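Local atomic coordinates of S-adenosyl-L-methionine methyl transferase (Ruegeria pomeroyi DSS-3, PDB entry 3IHT), a protein that binds S-adenosylmethionine and probably transfers its methyl group to an acceptor substrate. Residues L137-S145 with G166-G174. Residues are numbered along the deposited sequence; the frame is centred on the assembly and turned at random.
Sequences LAQGGLMVS and GRCFIYRRG
Met-143 pairs with Tyr-171, and Ser-145 with Phe-169, as hydrogen-bonded pairs of two antiparallel strands. Met-143 N gives its bond to Tyr-171 O at 2.8 Å, and Tyr-171 N returns one to Met-143 O. Ser-145 and Phe-169 exchange a like pair. Val-144 with Ile-170 is the non-hydrogen-bonded pair between them, and Leu-142 with Arg-172 is the next one beyond Met-143. Past this last pair, Arg-173 bonds to two successive residues: its N to Gly-141 O and its O to Gly-140 N. Gly-140 sits in the type II turn from Ala-138 to Gly-141, at backbone angles that suit glycine.

Arg-173 grips this turn by its side chain too. CG lies anti to the backbone N (chi1 -174°) and the chain stays extended as far as NE, which brings the guanidinium alongside Leu-137. There NH1 bonds to Leu-137 O at 2.8 Å, in both the guanidinium and the carbonyl planes. Gln-139 CG lies over one face of the guanidinium, 3.7 Å from Arg-173 CZ. A leucine in place of Arg-173 would probably leave Leu-137 O without this donor and Gln-139 CG without the guanidinium face it lies against.

Apolar contacts are fewer. In the conformer given, Leu-142 runs alongside Arg-172, with CD2 near its CB and CG; a second conformer makes this contact less certain. Val-144 CG2 touches Ile-170 CG1 at 4.2 Å on the same face. The Tyr-171 and Phe-169 rings are on the other face with Met-143.

Arg-172 also forms a salt bridge with Glu-155, and Tyr-171 OH bonds to Met-149 N. Strand 141-145 is flanked by parallel strand 107-112. The last strand, 169-172, lies antiparallel between 141-145 and 155-157, the hallmark of the Rossmann-like methyltransferase sheet (order 3-2-1-4-5-7-6). Helix 15-36 packs on Leu-142 and Val-144.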
# COMPACT_ATOMS: atom_id res chain seq x y z
N LEU A 137 -14.88 22.62 -8.87
CA LEU A 137 -15.38 21.73 -9.89
C LEU A 137 -16.20 22.46 -10.98
O LEU A 137 -17.11 23.26 -10.68
CB LEU A 137 -16.21 20.63 -9.29
CG LEU A 137 -15.54 19.46 -8.59
CD1 LEU A 137 -16.65 18.46 -8.27
CD2 LEU A 137 -14.48 18.80 -9.44
N ALA A 138 -15.84 22.20 -12.23
CA ALA A 138 -16.68 22.57 -13.37
C ALA A 138 -17.97 21.76 -13.36
O ALA A 138 -18.06 20.70 -12.74
CB ALA A 138 -15.92 22.35 -14.69
N GLN A 139 -18.97 22.25 -14.06
CA GLN A 139 -20.17 21.44 -14.29
C GLN A 139 -19.78 20.15 -14.97
O GLN A 139 -19.01 20.14 -15.95
CB GLN A 139 -21.20 22.22 -15.13
CG GLN A 139 -21.78 23.40 -14.42
CD GLN A 139 -22.81 24.16 -15.27
OE1 GLN A 139 -23.70 23.56 -15.88
NE2 GLN A 139 -22.71 25.48 -15.27
N GLY A 140 -20.29 19.05 -14.41
CA GLY A 140 -19.95 17.71 -14.84
C GLY A 140 -18.68 17.13 -14.21
O GLY A 140 -18.37 15.96 -14.41
N GLY A 141 -17.95 17.94 -13.47
CA GLY A 141 -16.74 17.50 -12.79
C GLY A 141 -17.00 16.49 -11.71
O GLY A 141 -18.07 16.50 -11.08
N LEU A 142 -16.02 15.63 -11.47
CA LEU A 142 -16.13 14.60 -10.44
C LEU A 142 -15.09 14.81 -9.34
O LEU A 142 -14.00 15.42 -9.60
CB LEU A 142 -15.99 13.22 -11.06
CG LEU A 142 -17.04 12.81 -12.10
CD1 LEU A 142 -16.73 11.41 -12.63
CD2 LEU A 142 -18.45 12.85 -11.51
N MSE A 143 -15.43 14.34 -8.14
CA MSE A 143 -14.56 14.38 -6.97
C MSE A 143 -14.46 12.96 -6.44
O MSE A 143 -15.48 12.32 -6.18
CB MSE A 143 -15.09 15.40 -5.93
CG MSE A 143 -14.06 15.86 -4.92
SE MSE A 143 -13.80 14.55 -3.53
CE MSE A 143 -11.98 15.05 -3.16
N VAL A 144 -13.24 12.42 -6.37
CA VAL A 144 -13.01 11.06 -5.85
C VAL A 144 -12.13 11.19 -4.60
O VAL A 144 -11.09 11.85 -4.62
CB VAL A 144 -12.30 10.17 -6.87
CG1 VAL A 144 -11.95 8.79 -6.30
CG2 VAL A 144 -13.14 10.07 -8.16
N SER A 145 -12.58 10.56 -3.52
CA SER A 145 -11.86 10.65 -2.25
C SER A 145 -11.79 9.31 -1.54
O SER A 145 -12.66 8.50 -1.67
CB SER A 145 -12.59 11.62 -1.31
OG SER A 145 -11.79 11.89 -0.13
N GLY A 166 -17.12 1.96 0.94
CA GLY A 166 -16.49 2.54 2.12
C GLY A 166 -15.03 2.93 1.96
O GLY A 166 -14.48 3.61 2.84
N ARG A 167 -14.38 2.52 0.87
CA ARG A 167 -12.95 2.83 0.64
C ARG A 167 -12.71 4.11 -0.13
O ARG A 167 -11.97 4.97 0.34
CB ARG A 167 -12.22 1.69 -0.09
CG ARG A 167 -12.20 0.42 0.71
CD ARG A 167 -11.15 0.42 1.83
NE ARG A 167 -11.44 1.31 2.95
CZ ARG A 167 -12.36 1.12 3.88
NH1 ARG A 167 -13.15 0.05 3.86
NH2 ARG A 167 -12.50 2.02 4.85
N CYS A 168 -13.32 4.23 -1.29
CA CYS A 168 -13.39 5.50 -2.06
C CYS A 168 -14.87 5.91 -2.26
O CYS A 168 -15.79 5.11 -2.22
CB CYS A 168 -12.62 5.45 -3.43
SG CYS A 168 -10.81 5.33 -3.29
N PHE A 169 -15.06 7.21 -2.48
CA PHE A 169 -16.36 7.84 -2.65
C PHE A 169 -16.27 8.74 -3.88
O PHE A 169 -15.23 9.39 -4.11
CB PHE A 169 -16.71 8.69 -1.43
CG PHE A 169 -16.80 7.89 -0.17
CD1 PHE A 169 -15.66 7.58 0.55
CD2 PHE A 169 -18.04 7.46 0.28
CE1 PHE A 169 -15.75 6.82 1.72
CE2 PHE A 169 -18.14 6.70 1.45
CZ PHE A 169 -16.99 6.36 2.15
N ILE A 170 -17.35 8.78 -4.66
CA ILE A 170 -17.37 9.59 -5.89
C ILE A 170 -18.53 10.58 -5.84
O ILE A 170 -19.65 10.21 -5.53
CB ILE A 170 -17.52 8.73 -7.15
CG1 ILE A 170 -16.45 7.63 -7.20
CG2 ILE A 170 -17.48 9.66 -8.43
CD1 ILE A 170 -16.66 6.60 -8.37
N TYR A 171 -18.23 11.85 -6.15
CA TYR A 171 -19.23 12.90 -6.16
C TYR A 171 -19.17 13.66 -7.47
O TYR A 171 -18.14 13.70 -8.13
CB TYR A 171 -19.03 13.85 -4.99
CG TYR A 171 -18.94 13.18 -3.64
CD1 TYR A 171 -17.72 12.69 -3.19
CD2 TYR A 171 -20.06 13.02 -2.83
CE1 TYR A 171 -17.61 12.07 -1.96
CE2 TYR A 171 -19.95 12.39 -1.61
CZ TYR A 171 -18.74 11.94 -1.18
OH TYR A 171 -18.62 11.32 0.03
N ARG A 172 -20.30 14.26 -7.85
CA ARG A 172 -20.39 14.96 -9.14
C ARG A 172 -21.05 16.32 -8.99
O ARG A 172 -22.03 16.47 -8.25
CB ARG A 172 -21.21 14.13 -10.13
CG ARG A 172 -21.40 14.78 -11.52
CD ARG A 172 -21.96 13.78 -12.52
NE ARG A 172 -23.31 13.36 -12.20
CZ ARG A 172 -23.94 12.29 -12.70
NH1 ARG A 172 -23.32 11.49 -13.56
NH2 ARG A 172 -25.18 11.99 -12.32
N ARG A 173 -20.55 17.32 -9.72
CA ARG A 173 -21.24 18.60 -9.82
C ARG A 173 -22.27 18.50 -10.94
O ARG A 173 -21.91 18.39 -12.12
CB ARG A 173 -20.30 19.74 -10.16
CG ARG A 173 -21.03 21.06 -10.12
CD ARG A 173 -20.14 22.26 -10.41
NE ARG A 173 -21.00 23.43 -10.66
CZ ARG A 173 -20.58 24.60 -11.13
NH1 ARG A 173 -19.30 24.83 -11.39
NH2 ARG A 173 -21.47 25.56 -11.33
N GLY A 174 -23.53 18.46 -10.56
CA GLY A 174 -24.61 18.34 -11.53
C GLY A 174 -24.85 19.60 -12.33
O GLY A 174 -24.23 20.68 -12.24
OXT GLY A 174 -25.75 19.57 -13.16